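Conserved lipoprotein, putative (PDB 4L1N) is of unknown function but is probably a membrane-anchored lipoprotein with a DUF4652 domain related to the beta-propeller families. Local coordinates at residues 160-172 against 181-193. Sequence-based numbering, arbitrary orientation.
Sequences ELYNTKDNKKQVV and IDVQILVYEDDDL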
loop_
_atom_site.group_PDB
_atom_site.type_symbol
_atom_site.label_atom_id
_atom_site.label_comp_id
_atom_site.label_asym_id
_atom_site.label_seq_id
_atom_site.Cartn_x
_atom_site.Cartn_y
_atom_site.Cartn_z
ATOM N N GLU A 160 1.002 1.454 11.811
ATOM C CA GLU A 160 0.283 2.590 11.238
ATOM C C GLU A 160 1.165 3.799 11.117
ATOM O O GLU A 160 1.958 4.069 12.023
ATOM C CB GLU A 160 -0.936 2.989 12.085
ATOM C CG GLU A 160 -2.070 1.985 12.212
ATOM C CD GLU A 160 -3.252 2.493 13.025
ATOM O OE1 GLU A 160 -3.186 3.635 13.538
ATOM O OE2 GLU A 160 -4.233 1.731 13.185
ATOM N N LEU A 161 1.022 4.553 10.025
ATOM C CA LEU A 161 1.751 5.809 9.858
ATOM C C LEU A 161 0.762 6.945 9.959
ATOM O O LEU A 161 1.090 8.026 10.461
ATOM C CB LEU A 161 2.474 5.879 8.505
ATOM C CG LEU A 161 3.773 5.162 8.361
ATOM C CD1 LEU A 161 4.211 5.181 6.906
ATOM C CD2 LEU A 161 4.823 5.791 9.225
ATOM N N TYR A 162 -0.445 6.712 9.409
ATOM C CA TYR A 162 -1.503 7.697 9.379
ATOM C C TYR A 162 -2.871 7.026 9.293
ATOM O O TYR A 162 -3.241 6.509 8.253
ATOM C CB TYR A 162 -1.315 8.694 8.204
ATOM C CG TYR A 162 -2.008 10.008 8.462
ATOM C CD1 TYR A 162 -3.394 10.105 8.431
ATOM C CD2 TYR A 162 -1.289 11.135 8.836
ATOM C CE1 TYR A 162 -4.045 11.302 8.713
ATOM C CE2 TYR A 162 -1.933 12.331 9.152
ATOM C CZ TYR A 162 -3.314 12.401 9.101
ATOM O OH TYR A 162 -3.987 13.563 9.376
ATOM N N ASN A 163 -3.609 7.055 10.388
ATOM C CA ASN A 163 -4.979 6.592 10.477
ATOM C C ASN A 163 -5.801 7.773 10.951
ATOM O O ASN A 163 -5.561 8.249 12.066
ATOM C CB ASN A 163 -5.094 5.406 11.431
ATOM C CG ASN A 163 -6.497 4.907 11.663
ATOM O OD1 ASN A 163 -7.491 5.485 11.207
ATOM N ND2 ASN A 163 -6.611 3.809 12.378
ATOM N N THR A 164 -6.766 8.250 10.131
ATOM C CA THR A 164 -7.599 9.404 10.481
ATOM C C THR A 164 -8.702 9.069 11.509
ATOM O O THR A 164 -9.359 9.986 11.991
ATOM C CB THR A 164 -8.279 10.016 9.238
ATOM O OG1 THR A 164 -9.287 9.124 8.813
ATOM C CG2 THR A 164 -7.325 10.311 8.081
ATOM N N LYS A 165 -8.967 7.784 11.764
ATOM C CA LYS A 165 -10.028 7.252 12.633
ATOM C C LYS A 165 -11.434 7.804 12.189
ATOM O O LYS A 165 -12.368 7.873 12.987
ATOM C CB LYS A 165 -9.735 7.505 14.126
ATOM C CG LYS A 165 -8.471 6.821 14.640
ATOM C CD LYS A 165 -8.740 5.463 15.269
ATOM C CE LYS A 165 -7.496 4.680 15.626
ATOM N NZ LYS A 165 -7.842 3.406 16.310
ATOM N N ASP A 166 -11.571 8.125 10.882
ATOM C CA ASP A 166 -12.789 8.621 10.235
ATOM C C ASP A 166 -12.831 8.070 8.819
ATOM O O ASP A 166 -11.935 8.325 8.022
ATOM C CB ASP A 166 -12.836 10.162 10.248
ATOM C CG ASP A 166 -14.147 10.794 9.826
ATOM O OD1 ASP A 166 -14.986 10.087 9.205
ATOM O OD2 ASP A 166 -14.344 11.991 10.117
ATOM N N ASN A 167 -13.881 7.335 8.508
ATOM C CA ASN A 167 -14.050 6.646 7.234
ATOM C C ASN A 167 -14.447 7.597 6.108
ATOM O O ASN A 167 -14.442 7.178 4.952
ATOM C CB ASN A 167 -15.028 5.457 7.360
ATOM C CG ASN A 167 -16.407 5.784 7.896
ATOM O OD1 ASN A 167 -16.761 6.943 8.214
ATOM N ND2 ASN A 167 -17.229 4.742 8.001
ATOM N N LYS A 168 -14.731 8.868 6.440
ATOM C CA LYS A 168 -15.025 9.951 5.505
ATOM C C LYS A 168 -13.730 10.684 5.111
ATOM O O LYS A 168 -13.743 11.515 4.211
ATOM C CB LYS A 168 -16.023 10.947 6.117
ATOM C CG LYS A 168 -17.490 10.611 5.859
ATOM C CD LYS A 168 -18.425 11.748 6.338
ATOM C CE LYS A 168 -18.577 11.880 7.840
ATOM N NZ LYS A 168 -19.330 10.730 8.429
ATOM N N LYS A 169 -12.634 10.395 5.813
ATOM C CA LYS A 169 -11.288 10.939 5.643
ATOM C C LYS A 169 -10.356 9.773 5.276
ATOM O O LYS A 169 -9.932 9.021 6.154
ATOM C CB LYS A 169 -10.831 11.632 6.947
ATOM C CG LYS A 169 -11.296 13.066 7.113
ATOM C CD LYS A 169 -11.798 13.335 8.528
ATOM C CE LYS A 169 -11.966 14.808 8.862
ATOM N NZ LYS A 169 -10.641 15.467 9.083
ATOM N N GLN A 170 -10.057 9.610 3.979
ATOM C CA GLN A 170 -9.235 8.504 3.493
ATOM C C GLN A 170 -7.869 8.941 3.005
ATOM O O GLN A 170 -7.815 9.757 2.105
ATOM C CB GLN A 170 -9.943 7.833 2.303
ATOM C CG GLN A 170 -11.319 7.279 2.591
ATOM C CD GLN A 170 -12.010 6.715 1.374
ATOM O OE1 GLN A 170 -11.455 6.614 0.274
ATOM N NE2 GLN A 170 -13.251 6.306 1.554
ATOM N N VAL A 171 -6.773 8.305 3.481
ATOM C CA VAL A 171 -5.424 8.533 2.947
ATOM C C VAL A 171 -5.408 7.911 1.542
ATOM O O VAL A 171 -5.773 6.747 1.411
ATOM C CB VAL A 171 -4.326 7.960 3.866
ATOM C CG1 VAL A 171 -2.945 8.100 3.237
ATOM C CG2 VAL A 171 -4.364 8.606 5.255
ATOM N N VAL A 172 -5.121 8.704 0.494
ATOM C CA VAL A 172 -5.154 8.212 -0.892
ATOM C C VAL A 172 -3.745 7.842 -1.363
ATOM O O VAL A 172 -3.612 6.885 -2.132
ATOM C CB VAL A 172 -5.885 9.133 -1.927
ATOM C CG1 VAL A 172 -7.385 9.155 -1.693
ATOM C CG2 VAL A 172 -5.334 10.547 -1.953
ATOM N N ILE A 181 6.890 12.910 5.645
ATOM C CA ILE A 181 5.958 12.285 4.704
ATOM C C ILE A 181 4.807 13.249 4.467
ATOM O O ILE A 181 4.211 13.707 5.428
ATOM C CB ILE A 181 5.444 10.878 5.167
ATOM C CG1 ILE A 181 6.597 9.926 5.580
ATOM C CG2 ILE A 181 4.551 10.239 4.117
ATOM C CD1 ILE A 181 6.181 8.692 6.306
ATOM N N ASP A 182 4.513 13.569 3.196
ATOM C CA ASP A 182 3.359 14.354 2.762
ATOM C C ASP A 182 2.212 13.359 2.527
ATOM O O ASP A 182 2.314 12.507 1.643
ATOM C CB ASP A 182 3.691 15.123 1.469
ATOM C CG ASP A 182 4.374 16.461 1.591
ATOM O OD1 ASP A 182 4.733 16.846 2.718
ATOM O OD2 ASP A 182 4.541 17.132 0.558
ATOM N N VAL A 183 1.160 13.414 3.344
ATOM C CA VAL A 183 0.048 12.462 3.284
ATOM C C VAL A 183 -1.175 13.125 2.626
ATOM O O VAL A 183 -1.644 14.156 3.139
ATOM C CB VAL A 183 -0.265 11.946 4.720
ATOM C CG1 VAL A 183 -1.447 11.001 4.747
ATOM C CG2 VAL A 183 0.951 11.286 5.364
ATOM N N GLN A 184 -1.696 12.544 1.490
ATOM C CA GLN A 184 -2.904 13.106 0.897
ATOM C C GLN A 184 -4.094 12.430 1.450
ATOM O O GLN A 184 -4.195 11.198 1.415
ATOM C CB GLN A 184 -2.958 13.056 -0.624
ATOM C CG GLN A 184 -2.102 14.099 -1.259
ATOM C CD GLN A 184 -2.752 15.424 -1.370
ATOM O OE1 GLN A 184 -2.185 16.412 -0.964
ATOM N NE2 GLN A 184 -3.909 15.486 -1.972
ATOM N N ILE A 185 -5.026 13.241 1.937
ATOM C CA ILE A 185 -6.264 12.739 2.505
ATOM C C ILE A 185 -7.410 13.242 1.642
ATOM O O ILE A 185 -7.400 14.396 1.255
ATOM C CB ILE A 185 -6.373 13.192 4.000
ATOM C CG1 ILE A 185 -5.140 12.760 4.773
ATOM C CG2 ILE A 185 -7.652 12.684 4.681
ATOM C CD1 ILE A 185 -4.704 13.668 5.720
ATOM N N LEU A 186 -8.364 12.382 1.316
ATOM C CA LEU A 186 -9.594 12.750 0.622
ATOM C C LEU A 186 -10.720 12.831 1.687
ATOM O O LEU A 186 -11.074 11.817 2.324
ATOM C CB LEU A 186 -9.922 11.749 -0.497
ATOM C CG LEU A 186 -11.310 11.868 -1.173
ATOM C CD1 LEU A 186 -11.328 12.962 -2.214
ATOM C CD2 LEU A 186 -11.752 10.521 -1.780
ATOM N N VAL A 187 -11.207 14.056 1.940
ATOM C CA VAL A 187 -12.262 14.289 2.922
ATOM C C VAL A 187 -13.628 14.441 2.251
ATOM O O VAL A 187 -13.786 15.290 1.398
ATOM C CB VAL A 187 -11.980 15.503 3.801
ATOM C CG1 VAL A 187 -12.921 15.519 4.994
ATOM C CG2 VAL A 187 -10.524 15.535 4.249
ATOM N N TYR A 188 -14.603 13.600 2.637
ATOM C CA TYR A 188 -15.990 13.682 2.211
ATOM C C TYR A 188 -16.711 14.543 3.250
ATOM O O TYR A 188 -16.412 14.436 4.438
ATOM C CB TYR A 188 -16.595 12.294 2.084
ATOM C CG TYR A 188 -16.144 11.514 0.862
ATOM C CD1 TYR A 188 -16.665 11.794 -0.407
ATOM C CD2 TYR A 188 -15.294 10.418 0.986
ATOM C CE1 TYR A 188 -16.319 11.027 -1.519
ATOM C CE2 TYR A 188 -14.923 9.658 -0.123
ATOM C CZ TYR A 188 -15.432 9.968 -1.376
ATOM O OH TYR A 188 -15.065 9.189 -2.458
ATOM N N GLU A 189 -17.571 15.464 2.812
ATOM C CA GLU A 189 -18.255 16.396 3.703
ATOM C C GLU A 189 -19.304 15.720 4.575
ATOM O O GLU A 189 -19.466 16.111 5.731
ATOM C CB GLU A 189 -18.885 17.555 2.917
ATOM C CG GLU A 189 -17.904 18.444 2.145
ATOM C CD GLU A 189 -16.609 18.937 2.781
ATOM O OE1 GLU A 189 -16.650 19.442 3.926
ATOM O OE2 GLU A 189 -15.554 18.855 2.109
ATOM N N ASP A 190 -20.011 14.715 4.037
ATOM C CA ASP A 190 -21.071 14.008 4.753
ATOM C C ASP A 190 -21.239 12.578 4.221
ATOM O O ASP A 190 -20.498 12.150 3.332
ATOM C CB ASP A 190 -22.398 14.782 4.674
ATOM C CG ASP A 190 -22.940 15.006 3.285
ATOM O OD1 ASP A 190 -22.502 14.307 2.358
ATOM O OD2 ASP A 190 -23.784 15.891 3.124
ATOM N N ASP A 191 -22.241 11.859 4.744
ATOM C CA ASP A 191 -22.475 10.462 4.438
ATOM C C ASP A 191 -23.059 10.218 3.060
ATOM O O ASP A 191 -23.099 9.060 2.645
ATOM C CB ASP A 191 -23.354 9.828 5.514
ATOM C CG ASP A 191 -22.624 9.485 6.806
ATOM O OD1 ASP A 191 -21.361 9.543 6.825
ATOM O OD2 ASP A 191 -23.306 9.128 7.785
ATOM N N ASP A 192 -23.440 11.279 2.326
ATOM C CA ASP A 192 -23.961 11.168 0.960
ATOM C C ASP A 192 -22.823 10.890 -0.025
ATOM O O ASP A 192 -23.078 10.407 -1.119
ATOM C CB ASP A 192 -24.731 12.431 0.544
ATOM C CG ASP A 192 -26.140 12.562 1.104
ATOM O OD1 ASP A 192 -26.604 11.622 1.786
ATOM O OD2 ASP A 192 -26.801 13.586 0.813
ATOM N N LEU A 193 -21.572 11.222 0.359
ATOM C CA LEU A 193 -20.327 11.038 -0.399
ATOM C C LEU A 193 -20.375 11.694 -1.823
ATOM O O LEU A 193 -19.698 11.258 -2.767
ATOM C CB LEU A 193 -19.995 9.550 -0.450
ATOM C CG LEU A 193 -19.944 8.863 0.936
ATOM C CD1 LEU A 193 -19.847 7.377 0.807
ATOM C CD2 LEU A 193 -18.798 9.392 1.807
#
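Tyr188 N gives a nearly straight hydrogen bond to Lys168 O, 2.8 Å away, where the strands 169-172 and 181-188 begin to pair. Gln170 and Leu186 form the hydrogen-bonded pair: Gln170 N reaches Leu186 O at 2.9 Å, and Leu186 N returns the bond to Gln170 O. Val172 N then donates to Gln184 O at 2.8 Å. Lys169 O, turned away from this partner strand, is taken by Thr164 OG1 at 2.7 Å; the same hydroxyl accepts from Asp166 N in an ST turn. Asp166 OD1 in turn receives Lys168 N, an Asx turn within the type I turn 166-169. The Lys168 side chain, bent at its last two torsions (chi3 -73°, chi4 -69°), brings NZ to the syn side of Asp191 OD1, tilted 32° out of the carboxylate plane, in a salt bridge of 2.8 Å. Buried Gln170 spends its amide elsewhere, OE1 on Gly145 N and NE2 on Val142 O, while NE2 lies at the Tyr188 ring edge. On the face carrying Val171 and Ile185, Val183 CG1 sits over the Tyr162 ring, 4.2 Å from its centroid, a CH-pi contact. These strands form an antiparallel beta hairpin, continued by strand 196-204 into a three-stranded meander.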